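Local coordinates for putative general stress protein 26 (Jannaschia sp., PDB 2QEA) that probably binds a flavin and acts as an oxidoreductase of the pyridoxamine 5'-phosphate oxidase-like family, at residues A103-D106 with H110-D113. Numbering follows the deposited sequence.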
loop_
_atom_site.group_PDB
_atom_site.type_symbol
_atom_site.label_atom_id
_atom_site.label_comp_id
_atom_site.label_asym_id
_atom_site.label_seq_id
_atom_site.Cartn_x
_atom_site.Cartn_y
_atom_site.Cartn_z
ATOM N N ALA A 103 -3.017 24.173 -3.570
ATOM C CA ALA A 103 -4.250 24.112 -2.771
ATOM C C ALA A 103 -3.951 23.993 -1.272
ATOM O O ALA A 103 -4.533 24.723 -0.464
ATOM C CB ALA A 103 -5.134 22.950 -3.232
ATOM N N TRP A 104 -3.046 23.076 -0.916
ATOM C CA TRP A 104 -2.634 22.862 0.486
ATOM C C TRP A 104 -1.823 24.021 1.087
ATOM O O TRP A 104 -2.021 24.359 2.258
ATOM C CB TRP A 104 -1.854 21.543 0.643
ATOM C CG TRP A 104 -2.726 20.330 0.590
ATOM C CD1 TRP A 104 -3.125 19.646 -0.523
ATOM C CD2 TRP A 104 -3.312 19.657 1.708
ATOM N NE1 TRP A 104 -3.928 18.584 -0.167
ATOM C CE2 TRP A 104 -4.058 18.564 1.197
ATOM C CE3 TRP A 104 -3.280 19.868 3.100
ATOM C CZ2 TRP A 104 -4.772 17.679 2.032
ATOM C CZ3 TRP A 104 -3.992 18.987 3.936
ATOM C CH2 TRP A 104 -4.728 17.906 3.394
ATOM N N PHE A 105 -0.924 24.606 0.290
ATOM C CA PHE A 105 -0.052 25.714 0.715
ATOM C C PHE A 105 -0.370 26.976 -0.100
ATOM O O PHE A 105 0.110 27.134 -1.229
ATOM C CB PHE A 105 1.417 25.297 0.580
ATOM C CG PHE A 105 1.746 24.043 1.337
ATOM C CD1 PHE A 105 2.020 24.093 2.706
ATOM C CD2 PHE A 105 1.752 22.801 0.693
ATOM C CE1 PHE A 105 2.310 22.924 3.424
ATOM C CE2 PHE A 105 2.039 21.625 1.397
ATOM C CZ PHE A 105 2.319 21.687 2.765
ATOM N N ASP A 106 -1.188 27.857 0.484
ATOM C CA ASP A 106 -1.630 29.117 -0.166
ATOM C C ASP A 106 -0.524 30.096 -0.617
ATOM O O ASP A 106 -0.759 30.898 -1.528
ATOM C CB ASP A 106 -2.681 29.865 0.695
ATOM C CG ASP A 106 -2.161 30.274 2.079
ATOM O OD1 ASP A 106 -1.207 29.647 2.592
ATOM O OD2 ASP A 106 -2.736 31.214 2.667
ATOM N N HIS A 110 7.324 28.723 -1.890
ATOM C CA HIS A 110 8.040 29.514 -0.882
ATOM C C HIS A 110 6.997 29.975 0.151
ATOM O O HIS A 110 6.664 31.163 0.248
ATOM C CB HIS A 110 8.788 30.691 -1.528
ATOM C CG HIS A 110 9.840 30.270 -2.509
ATOM N ND1 HIS A 110 11.056 29.751 -2.119
ATOM C CD2 HIS A 110 9.861 30.298 -3.863
ATOM C CE1 HIS A 110 11.778 29.471 -3.190
ATOM N NE2 HIS A 110 11.076 29.794 -4.261
ATOM N N ASP A 111 6.471 28.989 0.884
ATOM C CA ASP A 111 5.474 29.152 1.953
ATOM C C ASP A 111 6.179 28.680 3.243
ATOM O O ASP A 111 6.935 27.703 3.185
ATOM C CB ASP A 111 4.239 28.297 1.605
ATOM C CG ASP A 111 3.110 28.372 2.640
ATOM O OD1 ASP A 111 3.288 27.933 3.796
ATOM O OD2 ASP A 111 2.001 28.809 2.267
ATOM N N PRO A 112 5.945 29.358 4.398
ATOM C CA PRO A 112 6.625 28.950 5.649
ATOM C C PRO A 112 6.362 27.516 6.118
ATOM O O PRO A 112 7.263 26.901 6.679
ATOM C CB PRO A 112 6.092 29.950 6.687
ATOM C CG PRO A 112 4.829 30.464 6.111
ATOM C CD PRO A 112 5.068 30.519 4.640
ATOM N N ASP A 113 5.155 27.003 5.874
ATOM C CA ASP A 113 4.775 25.639 6.276
ATOM C C ASP A 113 5.284 24.523 5.348
ATOM O O ASP A 113 5.260 23.366 5.756
ATOM C CB ASP A 113 3.245 25.520 6.422
ATOM C CG ASP A 113 2.661 26.489 7.456
ATOM O OD1 ASP A 113 3.427 27.176 8.171
ATOM O OD2 ASP A 113 1.416 26.565 7.547
#
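Phe105 and Asp111 meet where the chain, having just left helix 99-104, folds back on itself, and their contact illustrates how one carboxylate can organise a short loop. The packing rests on the Phe105 side chain. Its CB lies 3.9 Å from Asp111 OD2, while further out along the ring CE1 comes within 4.1 Å of Asp113 CB and 3.8 Å of Asp113 O. The ring stands steeply to both carboxylates, its plane turned 71° from that of Asp111, so neither acid lies flat against it.

Polar bonding divides between the two oxygens of Asp111. CB of Asp111 points toward 103-106, and with CG anti to the backbone N (chi1 -180°) the carboxylate is set beside Phe105 CB and still reaches back along its own loop: OD1 uses its anti lone pair to accept from Asp113 N at 2.9 Å, while OD2 accepts from the backbone N of Gly107, in the short link between the two segments. Were the carboxylate replaced by the methyl of an alanine here, the amides of Gly107 and Asp113 would probably lose the oxygens that accept from them, and a gap would open beside Phe105 CB.

Charge works the other way. Asp106 OD1 sits 3.3 Å from Asp111 OD2, two acceptors of like charge whose repulsion the Gly107 amide may partly offset.

Beyond this contact, Asp113 pairs through its backbone with Lys50, and Asp106 packs on Asp147 of the second subunit. The bond from Asp113 N to Asp111 OD1 defines an Asx turn, here placed in the surface connection between helix 99-104 and strand 114-129 of the antiparallel sheet.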